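Local coordinates for allantoin racemase (Pseudomonas fluorescens, PDB 5LG5), which catalyses the racemisation of allantoin, interconverting its two enantiomers, and probably also racemises other 5-monosubstituted hydantoins, at the interface of chains A and B and the interface of chains A and C. Numbering follows the deposited sequence. Chains: chain A/B/C, Allantoin racemase.

Contact 1: the interface of chains A and B. Residues chain A 41, 43-45, 49; chain B 228-229, 231.
B:Lys231 reaches from the C-terminal tail of one subunit into an acidic notch of its neighbour, lined by A:Glu45 and A:Glu49, in this member of the HyuE (Asp/Glu/hydantoin) racemase family. Its chain is long enough to lay CD against the methyl of A:Ala41 (3.8 Å from CB), and a bend at chi3 (64°) then turns the ammonium NZ inward. There NZ gives hydrogen bonds to the hydroxyl OG of A:Ser43 at 2.8 Å and to the A:Ser43 carbonyl O, which it meets from above the carbonyl plane. It also forms a salt bridge with A:Glu49, whose OE1 lies 2.9 Å from NZ and is approached on the syn side, 31° out of the carboxylate plane. The same OE1 accepts a hydrogen bond from the backbone N of A:Glu45 at 2.7 Å, so the backbone of the loop just before helix 47-63 steadies the carboxylate for the lysine. A:Glu45 sends its extended chain between two cations: B:Lys231 NZ and B:Arg229 NE reach OE1 from opposite faces of the carboxylate, both as salt bridges, though the modelled NE to OE1 separation is implausibly short and its length carries nothing. The other oxygen of A:Glu49, OE2, contacts a water at 2.6 Å that also touches the backbone O of B:Arg229.

Contact 2: the interface of chains A and B. Residues chain A 229, 231; chain B 41, 43, 45, 49, 147.
A:Arg229 carries CG opposite its backbone N (chi1 -152°), and a bend at chi3 brings the guanidinium edge to B:Glu45; A:Lys231 folds at its own chi3 (63°) to point its ammonium into the same cluster. The arginine is suited to this place because two of its N-H groups can address one oxygen. NE and NH2 both donate side-on to the carboxylate OE1 of B:Glu45, NE at 3.0 Å on the syn lone pair and NH2 at 3.1 Å from above the carboxylate plane. OE1 lies almost in the guanidinium plane, although the two flat groups are turned 65° apart. An alanine at this position would remove both donors and is likely to leave the B:Glu45 carboxylate without its side-on partner and less firmly oriented. The lysine forms a salt bridge with B:Glu49, and it also sits beside B:Glu45 OE1, where the modelled distance is too short to be trusted. Its NZ meets B:Glu49 OE1 at 3.0 Å on the syn side, and the hydroxyl OG of B:Ser43 also accepts from NZ, at 3.0 Å. A small hydroxyl suits this spot, since it supplies an acceptor beside the ammonium without filling the space the lysine needs. Two waters link the A:Arg229 backbone to B:Glu49, one of them standing 3.1 Å from the A:Arg229 O and 2.5 Å from B:Glu49 OE2.

Contact 3: the interface of chains A and C. Residues chain A 219-220, 222; chain C 106, 173-174, 196-197.
The segment that follows helix 201-214 in chain A lies against loops of chain C in this HyuE-type, Asp/Glu/hydantoin racemase, at an interface of the deposited assembly, which may be a natural subunit contact. A:Ser220 is its polar centre, bonding through both backbone and side chain. The amide N gives a nearly straight hydrogen bond to the carbonyl O of C:Leu106 at 2.7 Å (165° at the hydrogen), with the donor in the carbonyl plane. The hydroxyl OG, held on the far side of CB from that N (chi1 177°), reaches a different loop and donates to the carbonyl O of C:Glu174, also at 2.7 Å and tilted 28° from the carbonyl plane. Serine fits well because one short side chain offers a donor to a main-chain carbonyl while its CB can still approach the ring of C:Pro197, whose CD is 3.5 Å away, a tight fit. C:Pro197 suits the place because its ring gives a compact apolar surface beside the serine. A:Ile222 adds the greasy part of the contact. Its CG2 branch rests on the aliphatic stem of C:Glu174, 3.7 Å from CB, so the glutamate side chain serves here through its methylenes. Its CB meets the CG1 methyl of C:Val196 at 4.0 Å, and CG1 and CD1 of the isoleucine also lie near that methyl. Two beta-branched side chains are apt for such a surface, since branching at CB puts a methyl close to the backbone in each.

Contact 1: the interface of chains A and B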
# COMPACT_ATOMS: atom_id res chain seq x y z
N ALA A 41 22.45 17.17 -21.27
CA ALA A 41 23.53 17.38 -20.32
C ALA A 41 24.60 16.29 -20.43
O ALA A 41 24.33 15.16 -20.85
CB ALA A 41 22.98 17.45 -18.89
N SER A 43 26.03 15.00 -17.92
CA SER A 43 25.65 14.05 -16.88
C SER A 43 24.24 14.40 -16.43
O SER A 43 23.91 15.58 -16.31
CB SER A 43 26.63 14.08 -15.71
OG SER A 43 26.46 15.25 -14.95
N VAL A 44 23.41 13.39 -16.18
CA VAL A 44 22.01 13.62 -15.83
C VAL A 44 21.83 13.53 -14.32
O VAL A 44 21.90 12.45 -13.74
CB VAL A 44 21.08 12.62 -16.52
CG1 VAL A 44 19.65 12.84 -16.06
CG2 VAL A 44 21.22 12.74 -18.04
N GLU A 45 21.63 14.67 -13.69
CA GLU A 45 21.60 14.70 -12.23
C GLU A 45 20.42 15.51 -11.72
O GLU A 45 20.61 16.56 -11.11
CB GLU A 45 22.88 15.34 -11.70
CG GLU A 45 24.14 14.60 -12.08
CD GLU A 45 25.38 15.43 -11.79
OE1 GLU A 45 25.26 16.67 -11.77
OE2 GLU A 45 26.47 14.85 -11.57
N GLU A 49 17.30 17.80 -16.19
CA GLU A 49 18.22 17.07 -17.06
C GLU A 49 17.63 15.71 -17.46
O GLU A 49 17.80 15.25 -18.59
CB GLU A 49 19.58 16.93 -16.38
CG GLU A 49 20.23 18.31 -16.17
CD GLU A 49 21.39 18.32 -15.17
OE1 GLU A 49 21.75 17.25 -14.64
OE2 GLU A 49 21.93 19.41 -14.93
N PRO B 228 19.57 23.05 -10.80
CA PRO B 228 20.48 22.11 -11.46
C PRO B 228 21.92 22.55 -11.31
O PRO B 228 22.22 23.75 -11.36
CB PRO B 228 20.04 22.16 -12.92
CG PRO B 228 18.58 22.57 -12.86
CD PRO B 228 18.50 23.53 -11.70
N ARG B 229 22.79 21.58 -11.08
CA ARG B 229 24.22 21.82 -10.96
C ARG B 229 24.72 22.27 -12.33
O ARG B 229 24.38 21.67 -13.35
CB ARG B 229 24.90 20.53 -10.49
CG ARG B 229 24.13 19.91 -9.31
CD ARG B 229 24.35 18.40 -9.11
NE ARG B 229 25.57 17.87 -9.72
CZ ARG B 229 26.67 17.57 -9.03
NH1 ARG B 229 26.69 17.72 -7.70
NH2 ARG B 229 27.74 17.09 -9.65
N LYS B 231 26.77 22.78 -15.62
CA LYS B 231 27.55 21.80 -16.37
C LYS B 231 27.34 22.03 -17.86
O LYS B 231 26.51 22.84 -18.26
CB LYS B 231 27.08 20.38 -16.02
CG LYS B 231 25.66 20.08 -16.51
CD LYS B 231 25.18 18.70 -16.07
CE LYS B 231 25.08 18.59 -14.56
NZ LYS B 231 24.63 17.22 -14.17
O HOH W 1 22.61 21.83 -15.54

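Contact 2: the interface of chains A and B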
# COMPACT_ATOMS: atom_id res chain seq x y z
N ARG A 229 -0.99 8.93 -31.95
CA ARG A 229 -1.94 9.28 -33.00
C ARG A 229 -1.30 10.31 -33.90
O ARG A 229 -0.77 11.31 -33.43
CB ARG A 229 -3.24 9.85 -32.44
CG ARG A 229 -4.44 9.59 -33.36
CD ARG A 229 -5.64 10.48 -33.10
NE ARG A 229 -5.30 11.71 -32.38
CZ ARG A 229 -5.40 12.93 -32.92
NH1 ARG A 229 -5.83 13.06 -34.17
NH2 ARG A 229 -5.09 14.00 -32.22
N LYS A 231 -0.64 13.44 -35.90
CA LYS A 231 -1.18 14.77 -35.69
C LYS A 231 -0.09 15.79 -35.96
O LYS A 231 1.06 15.44 -36.23
CB LYS A 231 -1.66 14.92 -34.25
CG LYS A 231 -0.51 14.94 -33.26
CD LYS A 231 -1.03 14.95 -31.84
CE LYS A 231 -1.79 13.67 -31.59
NZ LYS A 231 -2.31 13.61 -30.21
N ALA B 41 3.34 18.81 -29.82
CA ALA B 41 2.14 18.36 -30.50
C ALA B 41 0.98 19.32 -30.28
O ALA B 41 0.94 20.03 -29.26
CB ALA B 41 1.76 16.96 -30.05
N SER B 43 -1.94 18.48 -29.63
CA SER B 43 -2.64 17.93 -28.47
C SER B 43 -1.77 16.85 -27.86
O SER B 43 -1.13 16.08 -28.57
CB SER B 43 -4.02 17.37 -28.87
OG SER B 43 -3.88 16.14 -29.55
N GLU B 45 -1.39 13.48 -26.15
CA GLU B 45 -2.19 12.27 -25.94
C GLU B 45 -1.31 11.03 -25.77
O GLU B 45 -1.42 10.08 -26.54
CB GLU B 45 -3.10 12.03 -27.16
CG GLU B 45 -4.10 13.13 -27.47
CD GLU B 45 -4.77 12.95 -28.82
OE1 GLU B 45 -4.17 12.33 -29.72
OE2 GLU B 45 -5.92 13.40 -28.98
N GLU B 49 4.28 12.45 -26.56
CA GLU B 49 3.85 13.85 -26.63
C GLU B 49 4.03 14.55 -25.28
O GLU B 49 4.39 15.73 -25.21
CB GLU B 49 2.40 13.93 -27.11
CG GLU B 49 2.25 13.41 -28.54
CD GLU B 49 0.82 13.10 -28.97
OE1 GLU B 49 -0.13 13.31 -28.18
OE2 GLU B 49 0.65 12.62 -30.11
N LEU B 147 -8.88 17.36 -29.07
CA LEU B 147 -9.35 18.23 -30.15
C LEU B 147 -10.80 17.97 -30.58
O LEU B 147 -11.44 18.85 -31.16
CB LEU B 147 -8.41 18.13 -31.36
CG LEU B 147 -6.96 18.54 -31.03
CD1 LEU B 147 -6.04 18.37 -32.23
CD2 LEU B 147 -6.93 19.97 -30.52
O HOH W 2 -1.21 10.05 -29.43
O HOH W 3 1.89 12.47 -32.25

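Contact 3: the interface of chains A and C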
# COMPACT_ATOMS: atom_id res chain seq x y z
N THR A 219 6.78 -4.76 -27.24
CA THR A 219 5.88 -3.88 -26.52
C THR A 219 4.43 -4.09 -26.95
O THR A 219 4.14 -4.15 -28.14
CB THR A 219 6.27 -2.40 -26.75
OG1 THR A 219 7.66 -2.24 -26.42
CG2 THR A 219 5.40 -1.45 -25.90
N SER A 220 3.54 -4.22 -25.98
CA SER A 220 2.12 -4.24 -26.28
C SER A 220 1.68 -2.90 -26.86
O SER A 220 1.94 -1.85 -26.27
CB SER A 220 1.31 -4.53 -25.02
OG SER A 220 -0.06 -4.50 -25.34
N ILE A 222 -1.49 -2.16 -27.46
CA ILE A 222 -2.95 -2.16 -27.29
C ILE A 222 -3.52 -0.89 -26.62
O ILE A 222 -4.64 -0.48 -26.90
CB ILE A 222 -3.40 -3.40 -26.50
CG1 ILE A 222 -4.91 -3.65 -26.66
CG2 ILE A 222 -3.05 -3.26 -25.03
CD1 ILE A 222 -5.28 -4.23 -27.99
N LEU C 106 6.83 -5.23 -21.04
CA LEU C 106 6.11 -5.17 -22.32
C LEU C 106 4.85 -4.33 -22.31
O LEU C 106 4.30 -4.00 -23.36
CB LEU C 106 5.75 -6.59 -22.78
CG LEU C 106 6.94 -7.54 -22.90
CD1 LEU C 106 6.46 -8.92 -23.36
CD2 LEU C 106 7.99 -6.98 -23.81
N ALA C 173 -5.57 -5.13 -19.05
CA ALA C 173 -4.32 -5.85 -19.24
C ALA C 173 -3.77 -5.48 -20.60
O ALA C 173 -4.54 -5.26 -21.53
CB ALA C 173 -4.54 -7.36 -19.17
N GLU C 174 -2.46 -5.41 -20.71
CA GLU C 174 -1.85 -5.14 -22.01
C GLU C 174 -1.01 -6.32 -22.46
O GLU C 174 -0.68 -6.46 -23.64
CB GLU C 174 -1.04 -3.85 -21.95
CG GLU C 174 -1.90 -2.68 -21.51
CD GLU C 174 -1.15 -1.37 -21.52
OE1 GLU C 174 0.07 -1.38 -21.82
OE2 GLU C 174 -1.80 -0.34 -21.23
N VAL C 196 -2.26 -9.06 -28.26
CA VAL C 196 -1.32 -8.58 -27.24
C VAL C 196 -0.21 -9.62 -27.03
O VAL C 196 -0.41 -10.80 -27.33
CB VAL C 196 -2.03 -8.29 -25.89
CG1 VAL C 196 -3.25 -7.38 -26.12
CG2 VAL C 196 -2.45 -9.60 -25.21
N PRO C 197 0.95 -9.19 -26.51
CA PRO C 197 2.01 -10.16 -26.20
C PRO C 197 1.52 -11.15 -25.15
O PRO C 197 0.83 -10.76 -24.21
CB PRO C 197 3.13 -9.30 -25.60
CG PRO C 197 2.83 -7.89 -26.03
CD PRO C 197 1.34 -7.81 -26.12

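Contacts 1 and 2 are twins with chains exchanged across the two-fold of the A-B interface, their C-alpha centres about 29 Å apart. Each pairs residues 229 and 231 of one tail with 43, 45 and 49 of the other subunit, so the two chains grip each other reciprocally. Contact 3 belongs to the separate A-C interface, about 34 Å from contact 1 and 21 Å from contact 2. Chain A contributes residues 219, 220 and 222 to contact 3 and 229 and 231 to contact 2, so its stretch after helix 201-214 serves two partners. Such two-fold contacts could join the subunits of the deposited six-chain assembly.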